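Local coordinates for protein CrRbcX-IIa (Chlamydomonas reinhardtii, PDB 5BS1) that acts as a Rubisco-assembly chaperone of the RbcX family, an all-helical homodimer that probably holds Rubisco large subunits while the holoenzyme is put together, at the interface of chains A and B. Coordinates in Å, arbitrary orientation; residue numbers count along the deposited sequence, not the author numbering. Chains: chain A/B, CrRbcX-IIa.

Contact 1: the interface of chains A and B. Residues chain A 1, 21, 24, 97, 102; chain B 13-14, 17, 21, 99.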
loop_
_atom_site.group_PDB
_atom_site.type_symbol
_atom_site.label_atom_id
_atom_site.label_comp_id
_atom_site.label_asym_id
_atom_site.label_seq_id
_atom_site.Cartn_x
_atom_site.Cartn_y
_atom_site.Cartn_z
HETATM N N MSE A 1 4.445 1.377 -4.917
HETATM C CA MSE A 1 3.907 1.133 -3.565
HETATM C C MSE A 1 4.169 -0.308 -3.267
HETATM O O MSE A 1 3.437 -1.203 -3.703
HETATM C CB MSE A 1 2.437 1.545 -3.536
HETATM C CG MSE A 1 1.772 1.323 -2.188
HETATM SE SE MSE A 1 -0.054 2.040 -2.373
HETATM C CE MSE A 1 -0.656 2.016 -0.525
ATOM N N LEU A 21 0.296 4.047 2.877
ATOM C CA LEU A 21 -0.912 4.849 2.565
ATOM C C LEU A 21 -0.623 6.334 2.768
ATOM O O LEU A 21 -1.034 7.164 1.955
ATOM C CB LEU A 21 -2.118 4.445 3.411
ATOM C CG LEU A 21 -2.778 3.122 3.037
ATOM C CD1 LEU A 21 -3.731 2.723 4.122
ATOM C CD2 LEU A 21 -3.465 3.183 1.689
ATOM N N LEU A 24 1.131 7.480 -0.213
ATOM C CA LEU A 24 0.141 7.557 -1.295
ATOM C C LEU A 24 -0.711 8.829 -1.193
ATOM O O LEU A 24 -0.945 9.529 -2.183
ATOM C CB LEU A 24 -0.744 6.312 -1.296
ATOM C CG LEU A 24 -1.883 6.304 -2.314
ATOM C CD1 LEU A 24 -1.358 6.333 -3.737
ATOM C CD2 LEU A 24 -2.831 5.135 -2.108
ATOM N N PHE A 97 -11.045 9.161 1.203
ATOM C CA PHE A 97 -10.581 7.830 0.788
ATOM C C PHE A 97 -11.582 6.780 1.238
ATOM O O PHE A 97 -12.061 6.786 2.369
ATOM C CB PHE A 97 -9.214 7.552 1.411
ATOM C CG PHE A 97 -8.553 6.274 0.973
ATOM C CD1 PHE A 97 -8.020 6.140 -0.304
ATOM C CD2 PHE A 97 -8.385 5.220 1.856
ATOM C CE1 PHE A 97 -7.365 5.002 -0.683
ATOM C CE2 PHE A 97 -7.748 4.078 1.476
ATOM C CZ PHE A 97 -7.249 3.944 0.191
ATOM N N THR A 102 -11.646 -0.328 -0.197
ATOM C CA THR A 102 -10.293 -0.757 -0.452
ATOM C C THR A 102 -10.020 -2.155 0.114
ATOM O O THR A 102 -9.485 -3.030 -0.577
ATOM C CB THR A 102 -9.307 0.273 0.143
ATOM O OG1 THR A 102 -9.515 1.527 -0.489
ATOM C CG2 THR A 102 -7.855 -0.146 -0.086
ATOM N N PRO B 13 -6.910 5.609 -6.423
ATOM C CA PRO B 13 -5.991 5.312 -5.319
ATOM C C PRO B 13 -6.457 4.108 -4.498
ATOM O O PRO B 13 -5.637 3.358 -4.006
ATOM C CB PRO B 13 -6.020 6.610 -4.502
ATOM C CG PRO B 13 -6.275 7.647 -5.537
ATOM C CD PRO B 13 -7.308 7.024 -6.430
ATOM N N GLU B 14 -7.771 3.943 -4.333
ATOM C CA GLU B 14 -8.305 2.780 -3.655
ATOM C C GLU B 14 -7.905 1.473 -4.331
ATOM O O GLU B 14 -7.509 0.524 -3.647
ATOM C CB GLU B 14 -9.825 2.870 -3.541
ATOM C CG GLU B 14 -10.286 3.907 -2.544
ATOM C CD GLU B 14 -10.502 5.301 -3.123
ATOM O OE1 GLU B 14 -10.173 5.555 -4.309
ATOM O OE2 GLU B 14 -11.021 6.165 -2.363
ATOM N N ALA B 17 -4.142 0.922 -3.739
ATOM C CA ALA B 17 -3.965 0.447 -2.396
ATOM C C ALA B 17 -4.399 -1.002 -2.234
ATOM O O ALA B 17 -3.713 -1.793 -1.564
ATOM C CB ALA B 17 -4.712 1.333 -1.421
ATOM N N LEU B 21 -2.157 -4.084 -1.066
ATOM C CA LEU B 21 -2.522 -4.935 0.065
ATOM C C LEU B 21 -2.456 -6.415 -0.316
ATOM O O LEU B 21 -1.961 -7.245 0.439
ATOM C CB LEU B 21 -3.910 -4.598 0.611
ATOM C CG LEU B 21 -3.996 -3.305 1.416
ATOM C CD1 LEU B 21 -5.465 -3.004 1.655
ATOM C CD2 LEU B 21 -3.258 -3.382 2.724
ATOM N N TRP B 99 -7.089 -3.989 9.498
ATOM C CA TRP B 99 -7.231 -2.854 8.604
ATOM C C TRP B 99 -7.719 -1.621 9.350
ATOM O O TRP B 99 -7.328 -0.510 8.980
ATOM C CB TRP B 99 -8.157 -3.221 7.468
ATOM C CG TRP B 99 -8.531 -2.126 6.490
ATOM C CD1 TRP B 99 -9.789 -1.677 6.253
ATOM C CD2 TRP B 99 -7.669 -1.391 5.605
ATOM N NE1 TRP B 99 -9.772 -0.733 5.281
ATOM C CE2 TRP B 99 -8.481 -0.525 4.871
ATOM C CE3 TRP B 99 -6.294 -1.382 5.361
ATOM C CZ2 TRP B 99 -7.977 0.316 3.900
ATOM C CZ3 TRP B 99 -5.779 -0.522 4.401
ATOM C CH2 TRP B 99 -6.626 0.306 3.667
#
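The hydroxyl OG1 of A:Thr102 is pressed against the aliphatic stem of B:Glu14, 3.2 Å from CG and 3.3 Å from CB; no polar bond crosses here, and the patch is held by packing. The two side chains meet at about a right angle. B:Glu14 bends at chi2 (90°), which lays its outer half along A:Phe97. Ring and carboxylate run past each other in opposite directions with planes 7° apart, the glutamate lying a layer above the ring plane but shifted outward past its CD1-CE1 edge: CG sits 3.6 Å from CE1, and OE2 stays beside CD1. At the far edge of the same ring, CZ points in plane at the methyl CB of B:Ala17, 4.0 Å away. That methyl is also met by CG2 of A:Thr102 at 3.7 Å and by CD2 of A:Leu21 at 3.8 Å. Replacing A:Phe97 by an alanine would probably open a gap beside B:Ala17 and leave the stem of B:Glu14 without the ring edge it packs against. B:Trp99 brings the outer corner of its six-membered ring between two aliphatic groups on opposite sides of its plane: CD1 of A:Leu21, 3.8 Å from CH2, and CG2 of A:Thr102. The first turns of helix 13-37 of chain B thus enter a corner of chain A formed by helix 13-38, A:Phe97 in the link after helix 80-96, and the start of helix 99-121.

Contact 2: the interface of chains A and B. Residues chain A 22, 69, 90-91, 94; chain B 106-107, 109-110, 113.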
loop_
_atom_site.group_PDB
_atom_site.type_symbol
_atom_site.label_atom_id
_atom_site.label_comp_id
_atom_site.label_asym_id
_atom_site.label_seq_id
_atom_site.Cartn_x
_atom_site.Cartn_y
_atom_site.Cartn_z
ATOM N N ARG A 22 0.111 6.674 3.823
ATOM C CA ARG A 22 0.453 8.070 4.062
ATOM C C ARG A 22 1.214 8.646 2.890
ATOM O O ARG A 22 0.972 9.790 2.482
ATOM C CB ARG A 22 1.251 8.206 5.377
ATOM C CG ARG A 22 0.365 8.001 6.623
ATOM C CD ARG A 22 0.901 8.671 7.875
ATOM N NE ARG A 22 1.074 10.065 7.534
ATOM C CZ ARG A 22 2.190 10.777 7.594
ATOM N NH1 ARG A 22 2.180 11.986 7.037
ATOM N NH2 ARG A 22 3.269 10.340 8.247
ATOM N N ASP A 69 6.924 12.645 4.599
ATOM C CA ASP A 69 7.201 13.798 5.495
ATOM C C ASP A 69 8.561 14.455 5.266
ATOM O O ASP A 69 8.674 15.655 5.451
ATOM C CB ASP A 69 7.042 13.395 6.951
ATOM C CG ASP A 69 5.631 12.940 7.277
ATOM O OD1 ASP A 69 4.667 13.416 6.637
ATOM O OD2 ASP A 69 5.481 12.137 8.205
ATOM N N ARG A 90 -3.828 16.550 1.917
ATOM C CA ARG A 90 -3.567 15.158 2.289
ATOM C C ARG A 90 -4.308 14.768 3.571
ATOM O O ARG A 90 -4.704 13.618 3.722
ATOM C CB ARG A 90 -2.075 14.828 2.372
ATOM C CG ARG A 90 -1.370 15.321 3.628
ATOM C CD ARG A 90 0.098 14.965 3.597
ATOM N NE ARG A 90 0.788 15.402 4.796
ATOM C CZ ARG A 90 2.018 15.018 5.155
ATOM N NH1 ARG A 90 2.715 14.189 4.406
ATOM N NH2 ARG A 90 2.573 15.497 6.267
ATOM N N GLU A 91 -4.543 15.734 4.462
ATOM C CA GLU A 91 -5.310 15.497 5.676
ATOM C C GLU A 91 -6.806 15.384 5.338
ATOM O O GLU A 91 -7.493 14.459 5.832
ATOM C CB GLU A 91 -5.045 16.615 6.696
ATOM C CG GLU A 91 -5.742 16.380 8.029
ATOM C CD GLU A 91 -5.208 17.240 9.180
ATOM O OE1 GLU A 91 -4.075 17.784 9.143
ATOM O OE2 GLU A 91 -5.934 17.337 10.200
ATOM N N LEU A 94 -7.972 11.975 3.971
ATOM C CA LEU A 94 -8.259 10.896 4.910
ATOM C C LEU A 94 -9.731 10.568 4.990
ATOM O O LEU A 94 -10.091 9.402 5.194
ATOM C CB LEU A 94 -7.754 11.226 6.317
ATOM C CG LEU A 94 -6.257 11.449 6.457
ATOM C CD1 LEU A 94 -5.928 12.009 7.827
ATOM C CD2 LEU A 94 -5.541 10.138 6.172
ATOM N N ALA B 106 -2.721 5.590 9.916
ATOM C CA ALA B 106 -2.495 6.454 8.747
ATOM C C ALA B 106 -3.102 7.824 9.022
ATOM O O ALA B 106 -2.477 8.860 8.685
ATOM C CB ALA B 106 -3.089 5.855 7.483
ATOM N N SER B 107 -4.286 7.835 9.621
ATOM C CA SER B 107 -5.016 9.079 9.925
ATOM C C SER B 107 -4.331 9.881 11.045
ATOM O O SER B 107 -3.956 11.059 10.871
ATOM C CB SER B 107 -6.448 8.722 10.281
ATOM O OG SER B 107 -7.022 8.057 9.158
ATOM N N GLU B 109 -1.294 9.633 12.295
ATOM C CA GLU B 109 0.066 10.055 11.997
ATOM C C GLU B 109 0.148 11.105 10.894
ATOM O O GLU B 109 1.121 11.838 10.846
ATOM C CB GLU B 109 0.948 8.831 11.710
ATOM C CG GLU B 109 1.050 7.984 12.995
ATOM C CD GLU B 109 1.909 6.763 12.897
ATOM O OE1 GLU B 109 2.737 6.681 11.984
ATOM O OE2 GLU B 109 1.715 5.851 13.734
ATOM N N THR B 110 -0.877 11.219 10.038
ATOM C CA THR B 110 -0.952 12.328 9.110
ATOM C C THR B 110 -1.174 13.610 9.918
ATOM O O THR B 110 -0.510 14.608 9.681
ATOM C CB THR B 110 -2.101 12.129 8.094
ATOM O OG1 THR B 110 -1.774 11.028 7.255
ATOM C CG2 THR B 110 -2.242 13.376 7.225
ATOM N N ALA B 113 2.002 14.448 11.838
ATOM C CA ALA B 113 3.049 14.972 10.976
ATOM C C ALA B 113 2.762 16.401 10.532
ATOM O O ALA B 113 3.656 17.253 10.545
ATOM C CB ALA B 113 3.240 14.088 9.773
HETATM O O HOH W 1 -2.561 11.590 4.659
HETATM O O HOH W 2 3.670 7.854 9.790
#
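A:Arg22 and B:Thr110 both sit on helical backbone, while at B:Glu109 psi relaxes to -21° and the carbonyl O of that residue lies over the centre of one face of the A:Arg22 guanidinium. The arginine and threonine side chains slide past each other in opposite directions. NE of A:Arg22 donates to OG1 of B:Thr110 at 3.0 Å, the oxygen tilted somewhat from the guanidinium plane. OG1, beside its own backbone N (chi1 -67°), donates to the carbonyl O of B:Ala106, 2.7 Å away, and also meets water 1, which leads to the backbone O of A:Arg90. The end of the guanidinium is fixed from its own chain: NH1 and NH2 grip the A:Asp69 carboxylate end-on, one nitrogen to each oxygen, with NH2 2.8 Å from OD2. A:Arg90 adds both its terminal nitrogens to OD1, NH2 at 3.0 Å, so three donors converge on that oxygen and probably hold the carboxylate ionised. CB of B:Ala113 caps this charged cluster, 3.4 Å from OD2 of A:Asp69. B:Glu109 answers NH2 of A:Arg22 through water 2, which lies 2.7 Å from OE1. CD1 of A:Leu94 packs on CA of B:Ser107 at 3.7 Å. Helix 99-121 of chain B here runs across chain A, facing helices 13-38 and 80-96 and the first residue of helix 69-78.

Contact 3: the interface of chains A and B. Residues chain A 107, 110-111, 114; chain B 91, 94.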
loop_
_atom_site.group_PDB
_atom_site.type_symbol
_atom_site.label_atom_id
_atom_site.label_comp_id
_atom_site.label_asym_id
_atom_site.label_seq_id
_atom_site.Cartn_x
_atom_site.Cartn_y
_atom_site.Cartn_z
ATOM N N SER A 107 -9.725 -8.085 -0.427
ATOM C CA SER A 107 -10.183 -9.363 0.135
ATOM C C SER A 107 -10.852 -10.196 -0.958
ATOM O O SER A 107 -10.484 -11.353 -1.179
ATOM C CB SER A 107 -11.138 -9.095 1.291
ATOM O OG SER A 107 -10.465 -8.437 2.352
ATOM N N THR A 110 -8.385 -11.349 -3.571
ATOM C CA THR A 110 -7.539 -12.416 -3.048
ATOM C C THR A 110 -8.253 -13.768 -3.174
ATOM O O THR A 110 -7.682 -14.750 -3.670
ATOM C CB THR A 110 -7.111 -12.183 -1.602
ATOM O OG1 THR A 110 -6.281 -11.007 -1.536
ATOM C CG2 THR A 110 -6.328 -13.361 -1.062
ATOM N N ARG A 111 -9.496 -13.804 -2.726
ATOM C CA ARG A 111 -10.322 -15.022 -2.867
ATOM C C ARG A 111 -10.460 -15.432 -4.320
ATOM O O ARG A 111 -10.314 -16.627 -4.663
ATOM C CB ARG A 111 -11.689 -14.808 -2.205
ATOM C CG ARG A 111 -11.598 -14.663 -0.691
ATOM C CD ARG A 111 -12.982 -14.623 -0.042
ATOM N NE ARG A 111 -13.761 -13.438 -0.404
ATOM C CZ ARG A 111 -13.858 -12.336 0.350
ATOM N NH1 ARG A 111 -13.245 -12.246 1.526
ATOM N NH2 ARG A 111 -14.591 -11.316 -0.070
ATOM N N ASN A 114 -7.243 -16.929 -5.766
ATOM C CA ASN A 114 -7.073 -18.287 -5.282
ATOM C C ASN A 114 -7.996 -19.211 -6.069
ATOM O O ASN A 114 -7.579 -20.271 -6.521
ATOM C CB ASN A 114 -7.374 -18.417 -3.790
ATOM C CG ASN A 114 -6.264 -17.903 -2.896
ATOM O OD1 ASN A 114 -5.207 -17.500 -3.357
ATOM N ND2 ASN A 114 -6.512 -17.925 -1.592
ATOM N N GLU B 91 -5.364 -16.187 2.262
ATOM C CA GLU B 91 -6.795 -16.035 2.428
ATOM C C GLU B 91 -7.199 -15.992 3.909
ATOM O O GLU B 91 -7.999 -15.126 4.316
ATOM C CB GLU B 91 -7.523 -17.166 1.686
ATOM C CG GLU B 91 -9.038 -17.020 1.752
ATOM C CD GLU B 91 -9.808 -17.801 0.697
ATOM O OE1 GLU B 91 -9.239 -18.194 -0.358
ATOM O OE2 GLU B 91 -11.036 -17.986 0.927
ATOM N N LEU B 94 -6.750 -12.584 5.610
ATOM C CA LEU B 94 -7.763 -11.541 5.421
ATOM C C LEU B 94 -8.558 -11.297 6.705
ATOM O O LEU B 94 -9.030 -10.185 6.933
ATOM C CB LEU B 94 -8.719 -11.944 4.321
ATOM C CG LEU B 94 -8.114 -12.144 2.943
ATOM C CD1 LEU B 94 -9.160 -12.697 1.989
ATOM C CD2 LEU B 94 -7.540 -10.838 2.445
HETATM O O HOH W 3 -10.829 -18.760 -2.320
#
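B:Glu91 reaches across the RbcX dimer interface to A:Asn114 and A:Arg111, one turn apart on the long helix 99-121 of the partner. Its CB, the first atom out, lies 3.5 Å from the amide nitrogen ND2 of A:Asn114. CG is anti to the backbone N (chi1 -177°), and the chain continues extended, carrying the carboxylate over the arginine's stem; CD is 3.9 Å from CG of A:Arg111. At the tip the two oxygens part company. OE1 accepts from ND2 of A:Asn114 at 3.0 Å on its anti lone pair, the one away from OE2, and lies in the plane of the amide; amide and carboxylate are turned 25° against each other. OE1 also meets water 3 at 2.6 Å, and this water touches the backbone O of A:Arg111. OE2 rests against methylene rather than charge, 3.7 Å from CG of A:Arg111. The arginine bends away at chi3 (-66°), which sets its guanidinium over the backbone O of A:Ser107, one turn earlier in the same chain, and keeps NE 5.5 Å from OE2, so any attraction would act at a distance. Just past the end of helix 80-93, B:Leu94 straddles A:Ser107: CD1 lies against the backbone O, while CD2 is 3.8 Å from CA.

Contact 4: the interface of chains A and B. Residues chain A 3, 102-103, 105-106, 110; chain B 18, 21-22, 25.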
loop_
_atom_site.group_PDB
_atom_site.type_symbol
_atom_site.label_atom_id
_atom_site.label_comp_id
_atom_site.label_asym_id
_atom_site.label_seq_id
_atom_site.Cartn_x
_atom_site.Cartn_y
_atom_site.Cartn_z
ATOM N N ILE A 3 4.520 -2.364 -0.045
ATOM C CA ILE A 3 4.311 -2.189 1.372
ATOM C C ILE A 3 5.364 -2.897 2.238
ATOM O O ILE A 3 5.816 -2.328 3.239
ATOM C CB ILE A 3 2.863 -2.551 1.780
ATOM C CG1 ILE A 3 1.865 -1.663 1.024
ATOM C CG2 ILE A 3 2.691 -2.431 3.293
ATOM C CD1 ILE A 3 0.424 -2.090 1.230
ATOM N N THR A 102 -11.646 -0.328 -0.197
ATOM C CA THR A 102 -10.293 -0.757 -0.452
ATOM C C THR A 102 -10.020 -2.155 0.114
ATOM O O THR A 102 -9.485 -3.030 -0.577
ATOM C CB THR A 102 -9.307 0.273 0.143
ATOM O OG1 THR A 102 -9.515 1.527 -0.489
ATOM C CG2 THR A 102 -7.855 -0.146 -0.086
HETATM N N MSE A 103 -10.386 -2.369 1.375
HETATM C CA MSE A 103 -10.151 -3.676 2.025
HETATM C C MSE A 103 -11.051 -4.742 1.417
HETATM O O MSE A 103 -10.621 -5.864 1.195
HETATM C CB MSE A 103 -10.311 -3.601 3.525
HETATM C CG MSE A 103 -10.033 -4.932 4.236
HETATM SE SE MSE A 103 -8.167 -5.520 4.020
HETATM C CE MSE A 103 -8.296 -7.295 4.846
HETATM N N MSE A 105 -12.177 -4.859 -1.755
HETATM C CA MSE A 105 -11.581 -5.199 -3.059
HETATM C C MSE A 105 -10.378 -6.099 -2.861
HETATM O O MSE A 105 -10.224 -7.135 -3.539
HETATM C CB MSE A 105 -11.137 -3.971 -3.866
HETATM C CG MSE A 105 -12.312 -3.232 -4.494
HETATM SE SE MSE A 105 -11.699 -1.867 -5.771
HETATM C CE MSE A 105 -10.894 -0.557 -4.551
ATOM N N ALA A 106 -9.526 -5.754 -1.901
ATOM C CA ALA A 106 -8.311 -6.551 -1.638
ATOM C C ALA A 106 -8.682 -7.979 -1.234
ATOM O O ALA A 106 -8.053 -8.944 -1.647
ATOM C CB ALA A 106 -7.446 -5.895 -0.574
ATOM N N THR A 110 -8.385 -11.349 -3.571
ATOM C CA THR A 110 -7.539 -12.416 -3.048
ATOM C C THR A 110 -8.253 -13.768 -3.174
ATOM O O THR A 110 -7.682 -14.750 -3.670
ATOM C CB THR A 110 -7.111 -12.183 -1.602
ATOM O OG1 THR A 110 -6.281 -11.007 -1.536
ATOM C CG2 THR A 110 -6.328 -13.361 -1.062
ATOM N N ALA B 18 -5.524 -1.343 -2.838
ATOM C CA ALA B 18 -6.052 -2.711 -2.766
ATOM C C ALA B 18 -5.088 -3.727 -3.348
ATOM O O ALA B 18 -4.820 -4.759 -2.749
ATOM C CB ALA B 18 -7.415 -2.807 -3.451
ATOM N N LEU B 21 -2.157 -4.084 -1.066
ATOM C CA LEU B 21 -2.522 -4.935 0.065
ATOM C C LEU B 21 -2.456 -6.415 -0.316
ATOM O O LEU B 21 -1.961 -7.245 0.439
ATOM C CB LEU B 21 -3.910 -4.598 0.611
ATOM C CG LEU B 21 -3.996 -3.305 1.416
ATOM C CD1 LEU B 21 -5.465 -3.004 1.655
ATOM C CD2 LEU B 21 -3.258 -3.382 2.724
ATOM N N ARG B 22 -2.953 -6.727 -1.489
ATOM C CA ARG B 22 -2.971 -8.120 -1.971
ATOM C C ARG B 22 -1.547 -8.673 -2.063
ATOM O O ARG B 22 -1.270 -9.800 -1.627
ATOM C CB ARG B 22 -3.664 -8.204 -3.302
ATOM C CG ARG B 22 -5.159 -7.988 -3.230
ATOM C CD ARG B 22 -5.892 -8.673 -4.344
ATOM N NE ARG B 22 -5.411 -10.035 -4.284
ATOM C CZ ARG B 22 -4.923 -10.756 -5.291
ATOM N NH1 ARG B 22 -4.435 -11.961 -5.000
ATOM N NH2 ARG B 22 -4.925 -10.301 -6.545
ATOM N N PHE B 25 -0.329 -9.293 1.493
ATOM C CA PHE B 25 -0.882 -10.522 2.077
ATOM C C PHE B 25 -0.166 -11.752 1.523
ATOM O O PHE B 25 0.110 -12.700 2.271
ATOM C CB PHE B 25 -2.374 -10.632 1.833
ATOM C CG PHE B 25 -3.202 -9.455 2.323
ATOM C CD1 PHE B 25 -2.750 -8.642 3.340
ATOM C CD2 PHE B 25 -4.448 -9.214 1.781
ATOM C CE1 PHE B 25 -3.533 -7.586 3.796
ATOM C CE2 PHE B 25 -5.215 -8.138 2.196
ATOM C CZ PHE B 25 -4.761 -7.332 3.203
HETATM O O HOH W 4 -3.417 -11.722 -1.983
#
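B:Arg22 runs alongside A:Thr110 in the opposite direction, and its NE donates to the hydroxyl OG1 at 3.0 Å, nearly in the guanidinium plane and bent modestly (156° at H). The bend of the arginine at chi3 (52°) turns the guanidinium toward the backbone of A:Thr110, CZ lying 3.8 Å from its CA. Nearer its root, CG packs 3.4 Å from the carbonyl O of A:Ala106. That same carbonyl accepts from OG1 of A:Thr110 at 2.7 Å, which orients the hydroxyl for the arginine. Water 4 joins OG1 to the backbone O of B:Arg22, 2.9 Å from the latter, and touches NH1 of the arginine as well. An alanine in place of B:Arg22 would probably leave OG1 of A:Thr110 without its cross-chain donor and open a gap beside A:Ala106. Around this polar pair the helices meet through CB atoms, two of them alanine methyls: CB of A:Ala106 faces CB of B:Leu21, and CB of B:Ala18 fits 3.5 Å from the backbone O of A:Thr102, with CB of A:Met105 beside it. At the margin, CG anti to the backbone N (chi1 -178°) and a bend at chi2 bring SE and CE of selenomethionine A:Met103 to the rim of B:Phe25, CE 3.9 Å from CZ. The phenylalanine ring in turn lays one face over the backbone O of B:Leu21, which sits offset toward the ring's edge.

Contact 4 joins its neighbours: it lies about 8 Å from contact 1, sharing A:Thr102 and B:Leu21, and about 9 Å from contact 3, sharing A:Thr110, all distances being between C-alpha centres. Contact 2 stands apart, about 13 Å from contact 1, 20 Å from contact 4 and 27 Å from contact 3. Yet it repeats the arginine–threonine pair of contact 4, and the leucine–serine packing of contact 3, with the chains exchanged. The long helices 99-121 therefore clasp the opposite subunit at both ends of the dimer, with apolar packing at contact 1 between, which suits a stable homodimeric chaperone.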